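Local atomic coordinates of carbonic anhydrase (Trichomonas vaginalis, PDB entry 6Y04), a protein that probably catalyses the reversible hydration of carbon dioxide to hydrogencarbonate and a proton, as a beta-class carbonic anhydrase with one zinc ion per subunit. Residues I32-C37 / D48-K53; E56-K61 / L86-I91. One frame throughout, in Å; residues are numbered along the deposited sequence.

Contact 1: residues I32-C37 / D48-K53. With ZN (zinc ion), chain C.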
ATOM      1  N   ILE A  32      15.219   0.796   3.709  1.00 14.61           N
ATOM      2  CA  ILE A  32      14.385   1.940   3.369  1.00 14.02           C
ATOM      3  C   ILE A  32      12.937   1.495   3.163  1.00 13.57           C
ATOM      4  O   ILE A  32      12.666   0.382   2.712  1.00 13.28           O
ATOM      5  CB  ILE A  32      14.945   2.711   2.155  1.00 14.06           C
ATOM      6  CG1 ILE A  32      15.005   1.842   0.895  1.00 14.30           C
ATOM      7  CG2 ILE A  32      16.297   3.332   2.486  1.00 14.15           C
ATOM      8  CD1 ILE A  32      15.399   2.598  -0.356  1.00 14.79           C
ATOM      9  N   ALA A  33      12.015   2.382   3.534  1.00 13.33           N
ATOM     10  CA  ALA A  33      10.600   2.204   3.274  1.00 13.47           C
ATOM     11  C   ALA A  33      10.138   3.290   2.304  1.00 13.57           C
ATOM     12  O   ALA A  33      10.464   4.465   2.491  1.00 14.09           O
ATOM     13  CB  ALA A  33       9.835   2.273   4.578  1.00 13.17           C
ATOM     14  N   ILE A  34       9.377   2.885   1.275  1.00 13.18           N
ATOM     15  CA  ILE A  34       8.723   3.805   0.354  1.00 12.92           C
ATOM     16  C   ILE A  34       7.222   3.804   0.640  1.00 12.94           C
ATOM     17  O   ILE A  34       6.608   2.738   0.670  1.00 12.87           O
ATOM     18  CB  ILE A  34       8.992   3.428  -1.117  1.00 12.44           C
ATOM     19  CG1 ILE A  34      10.458   3.070  -1.394  1.00 12.59           C
ATOM     20  CG2 ILE A  34       8.468   4.499  -2.065  1.00 12.54           C
ATOM     21  CD1 ILE A  34      11.452   4.212  -1.245  1.00 12.46           C
ATOM     22  N   VAL A  35       6.645   5.004   0.824  1.00 12.94           N
ATOM     23  CA  VAL A  35       5.198   5.180   0.869  1.00 13.22           C
ATOM     24  C   VAL A  35       4.752   5.915  -0.393  1.00 13.70           C
ATOM     25  O   VAL A  35       5.183   7.037  -0.644  1.00 14.42           O
ATOM     26  CB  VAL A  35       4.727   5.905   2.151  1.00 12.60           C
ATOM     27  CG1 VAL A  35       3.214   6.089   2.181  1.00 11.92           C
ATOM     28  CG2 VAL A  35       5.203   5.194   3.416  1.00 11.98           C
ATOM     29  N   THR A  36       3.888   5.281  -1.186  1.00 14.08           N
ATOM     30  CA  THR A  36       3.456   5.912  -2.423  1.00 15.63           C
ATOM     31  C   THR A  36       1.977   5.624  -2.669  1.00 16.30           C
ATOM     32  O   THR A  36       1.302   5.058  -1.810  1.00 15.08           O
ATOM     33  CB  THR A  36       4.423   5.614  -3.580  1.00 16.19           C
ATOM     34  OG1 THR A  36       4.200   6.597  -4.591  1.00 17.02           O
ATOM     35  CG2 THR A  36       4.280   4.220  -4.154  1.00 15.85           C
ATOM     36  N   CYS A  37       1.491   6.045  -3.843  1.00 17.84           N
ATOM     37  CA  CYS A  37       0.074   5.998  -4.161  1.00 18.63           C
ATOM     38  C   CYS A  37      -0.276   4.679  -4.852  1.00 17.70           C
ATOM     39  O   CYS A  37       0.583   4.005  -5.418  1.00 17.98           O
ATOM     40  CB  CYS A  37      -0.330   7.162  -5.055  1.00 20.75           C
ATOM     41  SG  CYS A  37      -2.122   7.215  -5.321  1.00 26.29           S
ATOM     42  N   ASP A  48      11.346   1.389 -10.462  1.00 17.69           N
ATOM     43  CA  ASP A  48      12.402   1.514 -11.451  1.00 18.02           C
ATOM     44  C   ASP A  48      12.834   2.978 -11.514  1.00 17.76           C
ATOM     45  O   ASP A  48      14.012   3.270 -11.700  1.00 18.02           O
ATOM     46  CB  ASP A  48      11.971   1.016 -12.833  1.00 18.34           C
ATOM     47  CG  ASP A  48      11.664  -0.470 -12.928  1.00 19.78           C
ATOM     48  OD1 ASP A  48      12.007  -1.221 -11.994  1.00 20.18           O
ATOM     49  OD2 ASP A  48      11.074  -0.865 -13.948  1.00 20.33           O
ATOM     50  N   ALA A  49      11.860   3.883 -11.349  1.00 17.29           N
ATOM     51  CA  ALA A  49      12.072   5.311 -11.508  1.00 17.54           C
ATOM     52  C   ALA A  49      13.002   5.836 -10.416  1.00 17.22           C
ATOM     53  O   ALA A  49      13.712   6.815 -10.633  1.00 16.81           O
ATOM     54  CB  ALA A  49      10.748   6.034 -11.512  1.00 16.91           C
ATOM     55  N   ILE A  50      12.996   5.171  -9.255  1.00 16.93           N
ATOM     56  CA  ILE A  50      13.842   5.593  -8.147  1.00 16.88           C
ATOM     57  C   ILE A  50      15.003   4.614  -7.947  1.00 16.20           C
ATOM     58  O   ILE A  50      15.761   4.745  -6.988  1.00 16.93           O
ATOM     59  CB  ILE A  50      13.009   5.822  -6.864  1.00 17.08           C
ATOM     60  CG1 ILE A  50      12.273   4.556  -6.414  1.00 17.33           C
ATOM     61  CG2 ILE A  50      12.057   6.998  -7.055  1.00 17.34           C
ATOM     62  CD1 ILE A  50      11.795   4.593  -4.974  1.00 16.48           C
ATOM     63  N   GLY A  51      15.149   3.645  -8.858  1.00 15.58           N
ATOM     64  CA  GLY A  51      16.258   2.696  -8.824  1.00 15.02           C
ATOM     65  C   GLY A  51      16.166   1.718  -7.651  1.00 14.81           C
ATOM     66  O   GLY A  51      17.175   1.272  -7.099  1.00 14.35           O
ATOM     67  N   VAL A  52      14.934   1.390  -7.266  1.00 14.42           N
ATOM     68  CA  VAL A  52      14.740   0.469  -6.167  1.00 14.56           C
ATOM     69  C   VAL A  52      14.419  -0.888  -6.776  1.00 14.82           C
ATOM     70  O   VAL A  52      13.550  -0.989  -7.644  1.00 14.03           O
ATOM     71  CB  VAL A  52      13.652   0.977  -5.204  1.00 14.23           C
ATOM     72  CG1 VAL A  52      12.989  -0.145  -4.423  1.00 13.86           C
ATOM     73  CG2 VAL A  52      14.202   2.045  -4.277  1.00 13.94           C
ATOM     74  N   LYS A  53      15.160  -1.906  -6.321  1.00 15.49           N
ATOM     75  CA  LYS A  53      15.047  -3.255  -6.848  1.00 16.68           C
ATOM     76  C   LYS A  53      14.338  -4.142  -5.833  1.00 17.49           C
ATOM     77  O   LYS A  53      14.239  -3.796  -4.655  1.00 19.06           O
ATOM     78  CB  LYS A  53      16.436  -3.819  -7.157  1.00 17.07           C
ATOM     79  CG  LYS A  53      17.185  -3.110  -8.278  1.00 17.71           C
ATOM     80  CD  LYS A  53      18.582  -3.639  -8.493  1.00 18.24           C
ATOM     81  CE  LYS A  53      19.241  -3.056  -9.723  1.00 19.01           C
ATOM     82  NZ  LYS A  53      20.717  -3.092  -9.610  1.00 20.13           N
TER
HETATM   83 ZN    ZN C 301      -2.687   9.191  -6.436  0.70 29.82          ZN
HETATM   84  O   HOH W   1      -4.355   8.670  -7.404  0.70 29.44           O
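Ile34 carries CG1 beside its backbone N and opposite the carbonyl carbon (chi1 -44°), and Ile50 tucks CG1 between its backbone N and carbonyl carbon (chi1 60°). With these torsions the two isoleucine side chains meet tip to tip. Ile34 CD1 lies 3.8 Å from Ile50 CD1. The same Ile50 methyl also touches the stem of its partner, with Ile34 CG1 4.1 Å from Ile50 CD1. The second pair is built differently. Ile32 and Val52 lie alongside one another, running opposite ways, with Ile32 CD1 4.1 Å from Val52 CG2. All four side chains are buried, and the contact between the segments is purely apolar. The backbones stay well apart, with Ile34 CA 9.5 Å from Val52 CA. Helix 46-49 closes in a Schellman motif, with Gly51 at C-prime and its phi positive. Gly51 separates Ile50 and Val52, whose CB atoms both point toward the strand. Met94 and Phe92 of strand 90-96 extend the apolar cluster, and Ile7 of the second subunit packs on Ile50. At the far end of the strand segment, Cys37 SG binds the zinc ion at 2.3 Å, with His96, Cys99 and a water completing the site. The contact belongs to the beta-alpha-beta unit of strand 32-36, helix 46-49 and strand 57-61, whose first strand runs into the zinc ligand Cys37, as in beta-class carbonic anhydrases.

Contact 2: residues E56-K61 / L86-I91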
ATOM      1  N   GLU A  56      15.006  -4.746  -1.714  1.00 17.89           N
ATOM      2  CA  GLU A  56      15.787  -3.612  -1.229  1.00 18.15           C
ATOM      3  C   GLU A  56      14.982  -2.727  -0.276  1.00 17.62           C
ATOM      4  O   GLU A  56      15.554  -2.116   0.617  1.00 18.29           O
ATOM      5  CB  GLU A  56      16.310  -2.769  -2.394  1.00 18.44           C
ATOM      6  CG  GLU A  56      17.325  -3.474  -3.270  1.00 17.89           C
ATOM      7  CD  GLU A  56      18.006  -2.544  -4.258  1.00 19.43           C
ATOM      8  OE1 GLU A  56      17.381  -1.530  -4.682  1.00 20.19           O
ATOM      9  OE2 GLU A  56      19.169  -2.818  -4.596  1.00 19.59           O
ATOM     10  N   ALA A  57      13.662  -2.635  -0.476  1.00 17.42           N
ATOM     11  CA  ALA A  57      12.816  -1.731   0.290  1.00 16.78           C
ATOM     12  C   ALA A  57      11.476  -2.393   0.595  1.00 16.34           C
ATOM     13  O   ALA A  57      11.051  -3.294  -0.114  1.00 16.33           O
ATOM     14  CB  ALA A  57      12.598  -0.453  -0.482  1.00 15.69           C
ATOM     15  N   THR A  58      10.803  -1.922   1.648  1.00 16.48           N
ATOM     16  CA  THR A  58       9.372  -2.148   1.772  1.00 15.36           C
ATOM     17  C   THR A  58       8.658  -1.031   1.018  1.00 15.25           C
ATOM     18  O   THR A  58       9.128   0.110   1.002  1.00 14.89           O
ATOM     19  CB  THR A  58       8.926  -2.225   3.241  1.00 14.99           C
ATOM     20  OG1 THR A  58       9.386  -1.051   3.906  1.00 14.68           O
ATOM     21  CG2 THR A  58       9.442  -3.456   3.953  1.00 14.48           C
ATOM     22  N   VAL A  59       7.529  -1.384   0.390  1.00 14.86           N
ATOM     23  CA  VAL A  59       6.712  -0.433  -0.340  1.00 14.88           C
ATOM     24  C   VAL A  59       5.291  -0.491   0.213  1.00 14.83           C
ATOM     25  O   VAL A  59       4.684  -1.556   0.253  1.00 14.89           O
ATOM     26  CB  VAL A  59       6.753  -0.687  -1.864  1.00 15.32           C
ATOM     27  CG1 VAL A  59       5.883   0.306  -2.629  1.00 14.95           C
ATOM     28  CG2 VAL A  59       8.179  -0.690  -2.405  1.00 14.98           C
ATOM     29  N   ILE A  60       4.788   0.674   0.641  1.00 14.92           N
ATOM     30  CA  ILE A  60       3.483   0.836   1.265  1.00 15.07           C
ATOM     31  C   ILE A  60       2.687   1.735   0.327  1.00 15.34           C
ATOM     32  O   ILE A  60       3.197   2.771  -0.078  1.00 16.34           O
ATOM     33  CB  ILE A  60       3.670   1.477   2.660  1.00 14.37           C
ATOM     34  CG1 ILE A  60       4.551   0.604   3.560  1.00 14.22           C
ATOM     35  CG2 ILE A  60       2.338   1.814   3.318  1.00 14.09           C
ATOM     36  CD1 ILE A  60       5.459   1.367   4.498  1.00 13.68           C
ATOM     37  N   LYS A  61       1.471   1.324  -0.054  1.00 15.43           N
ATOM     38  CA  LYS A  61       0.687   2.097  -1.005  1.00 15.75           C
ATOM     39  C   LYS A  61      -0.764   2.238  -0.553  1.00 16.03           C
ATOM     40  O   LYS A  61      -1.423   1.254  -0.229  1.00 16.16           O
ATOM     41  CB  LYS A  61       0.651   1.432  -2.383  1.00 15.45           C
ATOM     42  CG  LYS A  61       1.973   1.267  -3.121  1.00 15.35           C
ATOM     43  CD  LYS A  61       1.694   0.918  -4.562  1.00 15.12           C
ATOM     44  CE  LYS A  61       2.900   0.456  -5.338  1.00 15.50           C
ATOM     45  NZ  LYS A  61       2.485   0.047  -6.700  1.00 15.78           N
ATOM     46  N   LEU A  86      11.941  -4.902  10.851  1.00 19.27           N
ATOM     47  CA  LEU A  86      12.605  -5.228   9.595  1.00 18.36           C
ATOM     48  C   LEU A  86      13.846  -4.372   9.325  1.00 18.71           C
ATOM     49  O   LEU A  86      14.458  -4.508   8.265  1.00 19.32           O
ATOM     50  CB  LEU A  86      11.594  -5.126   8.452  1.00 17.09           C
ATOM     51  CG  LEU A  86      10.519  -6.215   8.429  1.00 17.11           C
ATOM     52  CD1 LEU A  86       9.438  -5.865   7.418  1.00 17.08           C
ATOM     53  CD2 LEU A  86      11.117  -7.584   8.122  1.00 16.16           C
ATOM     54  N   GLY A  87      14.206  -3.483  10.263  1.00 18.10           N
ATOM     55  CA  GLY A  87      15.493  -2.805  10.232  1.00 18.22           C
ATOM     56  C   GLY A  87      15.550  -1.581   9.317  1.00 18.80           C
ATOM     57  O   GLY A  87      16.637  -1.139   8.963  1.00 18.64           O
ATOM     58  N   VAL A  88      14.388  -1.008   8.964  1.00 19.07           N
ATOM     59  CA  VAL A  88      14.355   0.168   8.105  1.00 18.40           C
ATOM     60  C   VAL A  88      14.891   1.382   8.867  1.00 18.30           C
ATOM     61  O   VAL A  88      14.520   1.615  10.012  1.00 18.82           O
ATOM     62  CB  VAL A  88      12.950   0.416   7.510  1.00 17.87           C
ATOM     63  CG1 VAL A  88      12.780   1.845   7.020  1.00 17.57           C
ATOM     64  CG2 VAL A  88      12.611  -0.566   6.396  1.00 17.60           C
ATOM     65  N   GLN A  89      15.733   2.173   8.195  1.00 18.64           N
ATOM     66  CA  GLN A  89      16.415   3.309   8.800  1.00 18.79           C
ATOM     67  C   GLN A  89      15.990   4.630   8.159  1.00 18.37           C
ATOM     68  O   GLN A  89      16.305   5.685   8.700  1.00 18.42           O
ATOM     69  CB  GLN A  89      17.930   3.172   8.653  1.00 19.10           C
ATOM     70  CG  GLN A  89      18.504   1.923   9.296  1.00 21.06           C
ATOM     71  CD  GLN A  89      19.921   1.690   8.820  1.00 23.09           C
ATOM     72  OE1 GLN A  89      20.404   2.341   7.894  1.00 23.76           O
ATOM     73  NE2 GLN A  89      20.611   0.747   9.446  1.00 23.02           N
ATOM     74  N   GLU A  90      15.302   4.573   7.007  1.00 17.88           N
ATOM     75  CA  GLU A  90      14.914   5.771   6.275  1.00 17.12           C
ATOM     76  C   GLU A  90      13.525   5.582   5.673  1.00 16.69           C
ATOM     77  O   GLU A  90      13.199   4.501   5.179  1.00 16.35           O
ATOM     78  CB  GLU A  90      15.927   6.081   5.169  1.00 17.64           C
ATOM     79  CG  GLU A  90      17.288   6.532   5.686  1.00 17.80           C
ATOM     80  CD  GLU A  90      18.261   7.038   4.635  1.00 18.39           C
ATOM     81  OE1 GLU A  90      17.858   7.899   3.828  1.00 19.20           O
ATOM     82  OE2 GLU A  90      19.420   6.566   4.612  1.00 18.01           O
ATOM     83  N   ILE A  91      12.717   6.647   5.714  1.00 15.84           N
ATOM     84  CA  ILE A  91      11.393   6.602   5.119  1.00 16.17           C
ATOM     85  C   ILE A  91      11.312   7.653   4.015  1.00 16.28           C
ATOM     86  O   ILE A  91      11.625   8.821   4.237  1.00 16.29           O
ATOM     87  CB  ILE A  91      10.287   6.799   6.179  1.00 16.61           C
ATOM     88  CG1 ILE A  91      10.321   5.725   7.271  1.00 16.04           C
ATOM     89  CG2 ILE A  91       8.912   6.894   5.527  1.00 16.08           C
ATOM     90  CD1 ILE A  91       9.466   6.059   8.483  1.00 16.09           C
TER
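Thr58 touches both Val88 and Leu86, joining strand 57-61 to the turn between helix 74-85 and strand 90-96. These parallel strands are connected through helix 74-85 in a beta-alpha-beta crossover. They are not neighbours in the sheet. Strand 32-36 runs between them, and its Ala33 packs on both Thr58 and Val88. The well-packed part of the contact is centred on Thr58 and Val88, both buried. Helix 74-85 closes over this part, where Ser82 touches Val88 and its OG forms a hydrogen bond with Thr58 OG1, which satisfies this buried hydroxyl. The approach of Thr58 OG1 to Val88 is van der Waals only. Leu86 forms the looser side. It is partly exposed, and its CD1 reaches Thr58 CG2 at 4.2 Å. Gly87, also partly exposed, follows with positive phi as the chain leaves the helix and turns back toward the sheet. Met38 of the second subunit packs on both Thr58 and Leu86, so this edge is partly covered by the dimer partner. Further along the strand the segments draw apart. The first torsion of Thr58 (chi1 54°) divides its two branches between the partners. CG2 goes to Leu86, while the threonine and valine side chains cross at a slant, leaving Thr58 OG1 4.1 Å from Val88 CG2.

Contact 1 closes before contact 2 opens along the chain, and their centres are about 9 Å apart on the same side of the chain's centre. They share one mixed sheet, in which strand 32-36 of contact 1 lies between strands 57-61 and 90-96 of contact 2. Strands 32-36 and 57-61 are joined directly: Ile34 N lies 2.8 Å from Thr58 O, and Ile34 O 2.8 Å from Ile60 N, both probable hydrogen bonds. Contact 1 packs the segment that follows helix 46-49 on the sheet, while contact 2 lies beside helix 74-85. Both touch the second subunit, so the sheet whose strand 32-36 runs up to Cys37 also lies against the dimer partner.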